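Long-range contacts in putative gdp-fucose protein o-fucosyltransferase 1 (Caenorhabditis elegans, PDB 3ZY2), which is a putative member of the protein O-fucosyltransferase family of the GT-B class and holds guanosine-5'-diphosphate in a pocket: residues 10-14 with 168-174; 96-102 with 113-117; 137-143 with 156-161. One frame throughout, in Å; residues are numbered along the deposited sequence.

Contact 1 (10-14 with 168-174); sequences YIVFC and VLAFSSA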
loop_
_atom_site.group_PDB
_atom_site.type_symbol
_atom_site.label_atom_id
_atom_site.label_comp_id
_atom_site.label_asym_id
_atom_site.label_seq_id
_atom_site.Cartn_x
_atom_site.Cartn_y
_atom_site.Cartn_z
ATOM N N TYR A 10 -7.270 17.429 -13.294
ATOM C CA TYR A 10 -7.904 17.289 -11.972
ATOM C C TYR A 10 -7.321 16.159 -11.148
ATOM O O TYR A 10 -6.729 15.210 -11.674
ATOM C CB TYR A 10 -9.417 17.042 -12.129
ATOM C CG TYR A 10 -10.094 18.198 -12.795
ATOM C CD1 TYR A 10 -10.102 18.316 -14.198
ATOM C CD2 TYR A 10 -10.692 19.210 -12.042
ATOM C CE1 TYR A 10 -10.699 19.402 -14.816
ATOM C CE2 TYR A 10 -11.284 20.294 -12.660
ATOM C CZ TYR A 10 -11.284 20.382 -14.041
ATOM O OH TYR A 10 -11.887 21.473 -14.610
ATOM N N ILE A 11 -7.514 16.266 -9.837
ATOM C CA ILE A 11 -7.269 15.172 -8.907
ATOM C C ILE A 11 -8.564 14.905 -8.167
ATOM O O ILE A 11 -9.193 15.848 -7.689
ATOM C CB ILE A 11 -6.162 15.527 -7.884
ATOM C CG1 ILE A 11 -4.799 15.610 -8.559
ATOM C CG2 ILE A 11 -6.108 14.517 -6.728
ATOM C CD1 ILE A 11 -3.811 16.457 -7.766
ATOM N N VAL A 12 -8.938 13.638 -8.060
ATOM C CA VAL A 12 -10.108 13.229 -7.254
ATOM C C VAL A 12 -9.679 12.051 -6.400
ATOM O O VAL A 12 -8.853 11.228 -6.834
ATOM C CB VAL A 12 -11.360 12.909 -8.133
ATOM C CG1 VAL A 12 -11.106 11.744 -9.109
ATOM C CG2 VAL A 12 -12.589 12.645 -7.248
ATOM N N PHE A 13 -10.177 11.988 -5.170
ATOM C CA PHE A 13 -9.748 10.924 -4.254
ATOM C C PHE A 13 -10.818 10.598 -3.244
ATOM O O PHE A 13 -11.728 11.417 -2.990
ATOM C CB PHE A 13 -8.430 11.299 -3.526
ATOM C CG PHE A 13 -8.629 12.237 -2.358
ATOM C CD1 PHE A 13 -8.902 13.585 -2.570
ATOM C CD2 PHE A 13 -8.566 11.738 -1.045
ATOM C CE1 PHE A 13 -9.118 14.445 -1.478
ATOM C CE2 PHE A 13 -8.790 12.594 0.059
ATOM C CZ PHE A 13 -9.059 13.939 -0.172
ATOM N N CYS A 14 -10.690 9.403 -2.675
ATOM C CA CYS A 14 -11.483 8.975 -1.530
ATOM C C CYS A 14 -10.688 9.157 -0.243
ATOM O O CYS A 14 -9.567 8.626 -0.150
ATOM C CB CYS A 14 -11.861 7.502 -1.642
ATOM S SG CYS A 14 -12.890 7.007 -0.233
ATOM N N VAL A 168 -7.658 13.400 -15.411
ATOM C CA VAL A 168 -8.070 13.201 -14.016
ATOM C C VAL A 168 -7.212 12.123 -13.367
ATOM O O VAL A 168 -7.215 10.977 -13.804
ATOM C CB VAL A 168 -9.576 12.821 -13.877
ATOM C CG1 VAL A 168 -9.916 12.566 -12.378
ATOM C CG2 VAL A 168 -10.492 13.902 -14.464
ATOM N N LEU A 169 -6.485 12.473 -12.305
ATOM C CA LEU A 169 -5.803 11.472 -11.507
ATOM C C LEU A 169 -6.768 11.070 -10.409
ATOM O O LEU A 169 -7.214 11.926 -9.645
ATOM C CB LEU A 169 -4.516 12.040 -10.884
ATOM C CG LEU A 169 -3.175 12.176 -11.611
ATOM C CD1 LEU A 169 -3.235 12.130 -13.152
ATOM C CD2 LEU A 169 -2.422 13.400 -11.143
ATOM N N ALA A 170 -7.103 9.788 -10.326
ATOM C CA ALA A 170 -8.080 9.301 -9.353
ATOM C C ALA A 170 -7.456 8.321 -8.381
ATOM O O ALA A 170 -6.946 7.294 -8.788
ATOM C CB ALA A 170 -9.265 8.660 -10.067
ATOM N N PHE A 171 -7.510 8.639 -7.089
ATOM C CA PHE A 171 -6.855 7.849 -6.041
ATOM C C PHE A 171 -7.886 7.244 -5.074
ATOM O O PHE A 171 -8.670 7.978 -4.456
ATOM C CB PHE A 171 -5.912 8.745 -5.229
ATOM C CG PHE A 171 -4.835 9.431 -6.028
ATOM C CD1 PHE A 171 -5.061 10.687 -6.619
ATOM C CD2 PHE A 171 -3.555 8.873 -6.127
ATOM C CE1 PHE A 171 -4.060 11.335 -7.316
ATOM C CE2 PHE A 171 -2.559 9.523 -6.819
ATOM C CZ PHE A 171 -2.796 10.736 -7.435
ATOM N N SER A 172 -7.896 5.926 -4.912
ATOM C CA SER A 172 -8.822 5.340 -3.941
ATOM C C SER A 172 -8.290 5.463 -2.523
ATOM O O SER A 172 -9.057 5.397 -1.558
ATOM C CB SER A 172 -9.187 3.889 -4.261
ATOM O OG SER A 172 -10.541 3.635 -3.889
ATOM N N SER A 173 -6.986 5.681 -2.398
ATOM C CA SER A 173 -6.411 6.066 -1.122
ATOM C C SER A 173 -5.798 7.451 -1.233
ATOM O O SER A 173 -5.090 7.747 -2.187
ATOM C CB SER A 173 -5.356 5.066 -0.678
ATOM O OG SER A 173 -5.983 3.901 -0.181
ATOM N N ALA A 174 -6.043 8.280 -0.226
ATOM C CA ALA A 174 -5.571 9.661 -0.253
ATOM C C ALA A 174 -4.064 9.701 -0.497
ATOM O O ALA A 174 -3.313 9.034 0.235
ATOM C CB ALA A 174 -5.924 10.345 1.061
#
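Two neighbouring parallel strands meet here in the interior of the six-stranded parallel sheet of a Rossmann-like domain, as expected for the GT-B class. Strand 10-13 opens the chain's fold and strand 168-171 returns beside it after more than 150 residues, their axes 4.6 Å apart and inclined by 16°. The pairing is in register, Tyr10 beside Val168 through Phe13 beside Phe171, and the hydrogen bonds zigzag between the backbones: Leu169 N donates to Tyr10 O (2.8 Å), Val12 N to Leu169 O (2.9 Å), Phe171 N to Val12 O (2.9 Å) and Cys14 N to Phe171 O (3.0 Å). Ile11 turns its own backbone groups toward strand 40-42, and Ala170 bonds to Phe97, so both strands are flanked within the sheet. On one face Ile11, Phe13, Leu169 and Phe171 form an apolar layer, with Ile11 CG2 3.8 Å from Phe171 CE1 at the edge of the ring; helix 20-37 packs on Ile11, Phe13 and Leu169, while Phe171 meets Phe139 and Trp157. On the other face Val12 CG1 touches both Val168 CG1 (3.6 Å) and Ala170 CB (3.7 Å). Beyond the strands, Cys14 is tied to Cys16 by a disulfide, while Ser172 OG bonds to Ser116 and Trp126. The 172-174 turn curls back over the strand end, where Ala174 CB rests 3.7 Å from Phe13 CD2.

Contact 2 (96-102 with 113-117); sequences AFCWTPR and GCHSK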
loop_
_atom_site.group_PDB
_atom_site.type_symbol
_atom_site.label_atom_id
_atom_site.label_comp_id
_atom_site.label_asym_id
_atom_site.label_seq_id
_atom_site.Cartn_x
_atom_site.Cartn_y
_atom_site.Cartn_z
ATOM N N ALA A 96 -7.664 3.975 -12.241
ATOM C CA ALA A 96 -7.350 4.076 -10.822
ATOM C C ALA A 96 -5.846 4.230 -10.660
ATOM O O ALA A 96 -5.063 3.567 -11.355
ATOM C CB ALA A 96 -7.824 2.846 -10.090
ATOM N N PHE A 97 -5.457 5.095 -9.735
ATOM C CA PHE A 97 -4.054 5.362 -9.454
ATOM C C PHE A 97 -3.704 4.790 -8.105
ATOM O O PHE A 97 -4.412 5.017 -7.119
ATOM C CB PHE A 97 -3.758 6.865 -9.482
ATOM C CG PHE A 97 -3.669 7.437 -10.861
ATOM C CD1 PHE A 97 -4.791 7.453 -11.694
ATOM C CD2 PHE A 97 -2.453 7.928 -11.353
ATOM C CE1 PHE A 97 -4.718 7.974 -12.976
ATOM C CE2 PHE A 97 -2.386 8.465 -12.648
ATOM C CZ PHE A 97 -3.513 8.478 -13.453
ATOM N N CYS A 98 -2.599 4.048 -8.061
ATOM C CA CYS A 98 -2.090 3.534 -6.798
ATOM C C CYS A 98 -0.564 3.385 -6.832
ATOM O O CYS A 98 0.056 3.560 -7.878
ATOM C CB CYS A 98 -2.778 2.217 -6.443
ATOM S SG CYS A 98 -2.377 0.900 -7.574
ATOM N N TRP A 99 0.025 3.100 -5.676
ATOM C CA TRP A 99 1.485 3.068 -5.537
ATOM C C TRP A 99 2.120 2.017 -6.446
ATOM O O TRP A 99 3.054 2.297 -7.209
ATOM C CB TRP A 99 1.873 2.800 -4.079
ATOM C CG TRP A 99 3.274 3.244 -3.750
ATOM C CD1 TRP A 99 4.441 2.582 -4.029
ATOM C CD2 TRP A 99 3.650 4.460 -3.089
ATOM N NE1 TRP A 99 5.521 3.313 -3.576
ATOM C CE2 TRP A 99 5.061 4.470 -2.999
ATOM C CE3 TRP A 99 2.930 5.540 -2.556
ATOM C CZ2 TRP A 99 5.767 5.530 -2.413
ATOM C CZ3 TRP A 99 3.634 6.589 -1.964
ATOM C CH2 TRP A 99 5.039 6.571 -1.895
ATOM N N THR A 100 1.572 0.811 -6.369
ATOM C CA THR A 100 2.132 -0.359 -7.021
ATOM C C THR A 100 1.049 -1.438 -7.071
ATOM O O THR A 100 0.064 -1.347 -6.318
ATOM C CB THR A 100 3.360 -0.867 -6.226
ATOM O OG1 THR A 100 4.069 -1.843 -6.997
ATOM C CG2 THR A 100 2.935 -1.454 -4.872
ATOM N N PRO A 101 1.210 -2.459 -7.945
ATOM C CA PRO A 101 0.238 -3.544 -7.893
ATOM C C PRO A 101 0.173 -4.169 -6.505
ATOM O O PRO A 101 1.192 -4.272 -5.812
ATOM C CB PRO A 101 0.783 -4.547 -8.909
ATOM C CG PRO A 101 1.484 -3.708 -9.908
ATOM C CD PRO A 101 2.110 -2.598 -9.112
ATOM N N ARG A 102 -1.031 -4.543 -6.095
ATOM C CA ARG A 102 -1.226 -5.199 -4.810
ATOM C C ARG A 102 -2.060 -6.459 -5.027
ATOM O O ARG A 102 -2.791 -6.574 -6.021
ATOM C CB ARG A 102 -1.878 -4.256 -3.780
ATOM C CG ARG A 102 -3.400 -4.153 -3.874
ATOM C CD ARG A 102 -3.975 -3.062 -2.960
ATOM N NE ARG A 102 -3.575 -1.716 -3.380
ATOM C CZ ARG A 102 -3.971 -0.579 -2.805
ATOM N NH1 ARG A 102 -4.799 -0.594 -1.766
ATOM N NH2 ARG A 102 -3.535 0.587 -3.279
ATOM N N GLY A 113 -2.956 -5.427 -9.042
ATOM C CA GLY A 113 -3.446 -4.133 -9.515
ATOM C C GLY A 113 -3.835 -3.274 -8.329
ATOM O O GLY A 113 -3.494 -3.587 -7.191
ATOM N N CYS A 114 -4.552 -2.181 -8.579
ATOM C CA CYS A 114 -4.930 -1.272 -7.492
ATOM C C CYS A 114 -6.107 -1.761 -6.640
ATOM O O CYS A 114 -6.199 -1.427 -5.449
ATOM C CB CYS A 114 -5.255 0.124 -8.037
ATOM S SG CYS A 114 -3.911 0.934 -8.913
ATOM N N HIS A 115 -7.014 -2.511 -7.267
ATOM C CA HIS A 115 -8.292 -2.953 -6.667
ATOM C C HIS A 115 -9.048 -1.880 -5.866
ATOM O O HIS A 115 -9.435 -2.073 -4.712
ATOM C CB HIS A 115 -8.095 -4.259 -5.890
ATOM C CG HIS A 115 -7.548 -5.364 -6.737
ATOM N ND1 HIS A 115 -8.290 -5.979 -7.722
ATOM C CD2 HIS A 115 -6.321 -5.939 -6.775
ATOM C CE1 HIS A 115 -7.548 -6.894 -8.321
ATOM N NE2 HIS A 115 -6.348 -6.885 -7.768
ATOM N N SER A 116 -9.285 -0.751 -6.529
ATOM C CA SER A 116 -9.729 0.487 -5.870
ATOM C C SER A 116 -11.132 0.491 -5.273
ATOM O O SER A 116 -11.453 1.348 -4.439
ATOM C CB SER A 116 -9.595 1.657 -6.843
ATOM O OG SER A 116 -8.242 1.842 -7.191
ATOM N N LYS A 117 -11.976 -0.440 -5.710
ATOM C CA LYS A 117 -13.363 -0.502 -5.257
ATOM C C LYS A 117 -13.702 -1.694 -4.354
ATOM O O LYS A 117 -14.873 -1.901 -4.005
ATOM C CB LYS A 117 -14.315 -0.488 -6.458
ATOM C CG LYS A 117 -14.888 0.877 -6.800
ATOM C CD LYS A 117 -16.337 0.688 -7.239
ATOM C CE LYS A 117 -16.770 1.672 -8.256
ATOM N NZ LYS A 117 -18.242 1.544 -8.533
HETATM O O HOH W 1 -6.897 4.231 -6.898
#
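The side chain of Cys114 lies against Ala96, CB to CB at 4.3 Å, and runs directly into that of Cys98, the two SG atoms being joined 2.0 Å apart in a disulfide with a chi3 of -78°. This bond ties the end of strand 95-98 to the loop that leads on to helix 122-128. After Cys98 the backbone runs out of the strand, and at Arg102 it meets the loop again: Arg102 N donates to Gly113 O (2.9 Å) and Gly113 N to Arg102 O (3.2 Å), a single antiparallel bridge of the hydrogen-bonded kind. The Arg102 side chain folds back so that Cys114 O lies over one face of its guanidinium, and Arg102 O sits at the edge of the His115 ring, 3.7 Å from CD2; His115 NE2 itself bonds to Glu111. Earlier in the strand, Ser116 OG lies 3.1 Å from Ala96 CB, and a water links the segments by donating to Phe97 O (2.6 Å) while also hydrogen-bonded to Ser116 OG (2.8 Å). The Trp99 ring meets those of Phe139 and of Trp99 of the second subunit, against whose Phe178 Thr100 and Pro101 also pack. One covalent bond, two backbone hydrogen bonds and a bridging water thus hold the loop to segment 96-102 at several successive points.

Contact 3 (137-143 with 156-161); sequences EYFGDIP and KWLEKF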
loop_
_atom_site.group_PDB
_atom_site.type_symbol
_atom_site.label_atom_id
_atom_site.label_comp_id
_atom_site.label_asym_id
_atom_site.label_seq_id
_atom_site.Cartn_x
_atom_site.Cartn_y
_atom_site.Cartn_z
ATOM N N GLU A 137 -3.025 2.840 -13.138
ATOM C CA GLU A 137 -1.765 3.578 -13.296
ATOM C C GLU A 137 -1.005 3.572 -11.974
ATOM O O GLU A 137 -1.599 3.745 -10.913
ATOM C CB GLU A 137 -1.996 5.023 -13.769
ATOM C CG GLU A 137 -2.576 5.154 -15.182
ATOM C CD GLU A 137 -1.552 4.986 -16.315
ATOM O OE1 GLU A 137 -0.325 5.096 -16.067
ATOM O OE2 GLU A 137 -1.992 4.773 -17.474
ATOM N N TYR A 138 0.305 3.346 -12.042
ATOM C CA TYR A 138 1.158 3.258 -10.851
ATOM C C TYR A 138 2.104 4.439 -10.769
ATOM O O TYR A 138 2.538 4.950 -11.799
ATOM C CB TYR A 138 1.940 1.939 -10.863
ATOM C CG TYR A 138 1.033 0.763 -11.109
ATOM C CD1 TYR A 138 0.109 0.360 -10.146
ATOM C CD2 TYR A 138 1.086 0.058 -12.303
ATOM C CE1 TYR A 138 -0.758 -0.704 -10.387
ATOM C CE2 TYR A 138 0.242 -1.015 -12.545
ATOM C CZ TYR A 138 -0.674 -1.394 -11.579
ATOM O OH TYR A 138 -1.508 -2.460 -11.850
ATOM N N PHE A 139 2.394 4.892 -9.549
ATOM C CA PHE A 139 3.266 6.056 -9.354
ATOM C C PHE A 139 4.398 5.818 -8.349
ATOM O O PHE A 139 5.199 6.722 -8.081
ATOM C CB PHE A 139 2.449 7.308 -8.969
ATOM C CG PHE A 139 1.652 7.152 -7.709
ATOM C CD1 PHE A 139 2.248 7.324 -6.460
ATOM C CD2 PHE A 139 0.292 6.842 -7.764
ATOM C CE1 PHE A 139 1.507 7.172 -5.285
ATOM C CE2 PHE A 139 -0.462 6.691 -6.592
ATOM C CZ PHE A 139 0.141 6.859 -5.353
ATOM N N GLY A 140 4.466 4.599 -7.816
ATOM C CA GLY A 140 5.513 4.211 -6.873
ATOM C C GLY A 140 6.936 4.315 -7.398
ATOM O O GLY A 140 7.876 4.427 -6.615
ATOM N N ASP A 141 7.091 4.285 -8.720
ATOM C CA ASP A 141 8.411 4.366 -9.344
ATOM C C ASP A 141 8.888 5.809 -9.537
ATOM O O ASP A 141 10.040 6.043 -9.915
ATOM C CB ASP A 141 8.433 3.606 -10.675
ATOM C CG ASP A 141 7.293 4.002 -11.596
ATOM O OD1 ASP A 141 7.231 5.180 -12.022
ATOM O OD2 ASP A 141 6.461 3.121 -11.906
ATOM N N ILE A 142 8.002 6.772 -9.283
ATOM C CA ILE A 142 8.386 8.177 -9.341
ATOM C C ILE A 142 9.250 8.484 -8.112
ATOM O O ILE A 142 8.812 8.268 -6.979
ATOM C CB ILE A 142 7.151 9.124 -9.436
ATOM C CG1 ILE A 142 6.310 8.783 -10.676
ATOM C CG2 ILE A 142 7.585 10.603 -9.457
ATOM C CD1 ILE A 142 4.984 9.536 -10.783
ATOM N N PRO A 143 10.496 8.953 -8.340
ATOM C CA PRO A 143 11.415 9.269 -7.249
ATOM C C PRO A 143 10.801 10.299 -6.312
ATOM O O PRO A 143 10.396 11.374 -6.759
ATOM C CB PRO A 143 12.632 9.860 -7.977
ATOM C CG PRO A 143 12.572 9.274 -9.347
ATOM C CD PRO A 143 11.112 9.190 -9.660
ATOM N N LYS A 156 8.357 15.191 -12.845
ATOM C CA LYS A 156 8.317 13.738 -13.005
ATOM C C LYS A 156 6.877 13.233 -13.070
ATOM O O LYS A 156 6.542 12.377 -13.896
ATOM C CB LYS A 156 9.094 13.045 -11.880
ATOM C CG LYS A 156 10.617 13.293 -11.900
ATOM C CD LYS A 156 11.355 12.477 -12.973
ATOM C CE LYS A 156 11.301 10.975 -12.683
ATOM N NZ LYS A 156 12.408 10.206 -13.317
ATOM N N TRP A 157 6.029 13.777 -12.197
ATOM C CA TRP A 157 4.595 13.540 -12.264
ATOM C C TRP A 157 4.014 14.120 -13.553
ATOM O O TRP A 157 3.154 13.499 -14.170
ATOM C CB TRP A 157 3.893 14.160 -11.058
ATOM C CG TRP A 157 3.916 13.319 -9.827
ATOM C CD1 TRP A 157 4.897 13.278 -8.876
ATOM C CD2 TRP A 157 2.900 12.401 -9.397
ATOM N NE1 TRP A 157 4.557 12.390 -7.881
ATOM C CE2 TRP A 157 3.339 11.832 -8.177
ATOM C CE3 TRP A 157 1.666 11.991 -9.930
ATOM C CZ2 TRP A 157 2.588 10.886 -7.482
ATOM C CZ3 TRP A 157 0.924 11.043 -9.238
ATOM C CH2 TRP A 157 1.381 10.509 -8.021
ATOM N N LEU A 158 4.482 15.310 -13.944
ATOM C CA LEU A 158 4.029 15.960 -15.176
ATOM C C LEU A 158 4.560 15.222 -16.400
ATOM O O LEU A 158 3.868 15.099 -17.417
ATOM C CB LEU A 158 4.475 17.429 -15.214
ATOM C CG LEU A 158 3.741 18.370 -16.174
ATOM C CD1 LEU A 158 2.414 18.801 -15.572
ATOM C CD2 LEU A 158 4.599 19.583 -16.529
ATOM N N GLU A 159 5.803 14.755 -16.290
ATOM C CA GLU A 159 6.454 13.931 -17.298
ATOM C C GLU A 159 5.676 12.624 -17.472
ATOM O O GLU A 159 5.338 12.243 -18.593
ATOM C CB GLU A 159 7.907 13.673 -16.870
ATOM C CG GLU A 159 8.693 12.629 -17.660
ATOM C CD GLU A 159 9.862 12.053 -16.852
ATOM O OE1 GLU A 159 10.654 12.840 -16.277
ATOM O OE2 GLU A 159 9.977 10.808 -16.777
ATOM N N LYS A 160 5.360 11.960 -16.361
ATOM C CA LYS A 160 4.679 10.668 -16.439
ATOM C C LYS A 160 3.171 10.765 -16.748
ATOM O O LYS A 160 2.644 9.960 -17.522
ATOM C CB LYS A 160 4.942 9.822 -15.190
ATOM C CG LYS A 160 4.415 8.405 -15.328
ATOM C CD LYS A 160 4.766 7.518 -14.164
ATOM C CE LYS A 160 4.260 6.104 -14.427
ATOM N NZ LYS A 160 4.687 5.113 -13.396
ATOM N N PHE A 161 2.482 11.746 -16.167
ATOM C CA PHE A 161 1.031 11.874 -16.389
ATOM C C PHE A 161 0.596 13.218 -16.979
ATOM O O PHE A 161 0.061 14.064 -16.254
ATOM C CB PHE A 161 0.243 11.593 -15.103
ATOM C CG PHE A 161 0.569 10.269 -14.463
ATOM C CD1 PHE A 161 0.228 9.070 -15.089
ATOM C CD2 PHE A 161 1.219 10.220 -13.237
ATOM C CE1 PHE A 161 0.534 7.848 -14.502
ATOM C CE2 PHE A 161 1.530 8.993 -12.635
ATOM C CZ PHE A 161 1.184 7.808 -13.276
#
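Lys160 NZ donates two hydrogen bonds, to Tyr138 O at 2.7 Å and to Asp141 OD1 at 2.9 Å, the second forming part of a salt bridge. All four chi angles of the lysine are t, so the fully extended chain spans from the short helix 157-160 to the end of strand 135-138. Asp141 is brought within range by the type I turn from Phe139 to Ile142, in which Ile142 N bonds to Phe139 O (3.1 Å). The next layer is aromatic and aliphatic. Ile142 CD1 sits over the five-membered ring of Trp157 in a CH-pi contact, 3.8 Å from its centroid, and also reaches Lys160 CD (3.9 Å) and Phe161 CE2 (4.0 Å). Phe139 meets the six-membered ring of Trp157 obliquely, centroids 5.1 Å apart and planes at 36°, while Trp157 NE1 is bonded to Gly145. Phe161 presents its ring edge to Glu137, with CE1 3.3 Å from OE1, and that carboxylate is shared between Tyr166 and Arg237 of the second subunit. Farther out, Pro143 CD touches Lys156 CE at 3.5 Å. The helix is therefore fixed to the edge strand and its following turn by a charged tether lying beside an apolar seam; because the amine also bonds to a main-chain carbonyl, its anchoring does not rest on the aspartate alone.

How the contacts relate
Each contact has at least one segment on the same parallel sheet, in which strands 10-13, 168-171, 95-98 and 135-138 stand in that order. Contacts 2 and 3 follow each other along the chain, nested within the loop that contact 1 closes. Centres lie about 11 Å (contacts 1 and 2) or about 14 Å (other pairs) apart, yet all touch: Phe171 CE2 packs 3.5 Å from Phe139 CE2, Leu169 CD1 3.7 Å from Phe97 CZ, and Ala96 O lies 2.8 Å from Glu137 N, probably hydrogen-bonded. Contacts 2 and 3 also meet the second subunit. A bound GDP lies about 13 Å from the Ala174 side chain; those of Pro101 and Tyr138 are about 11 and 12 Å from a GDP.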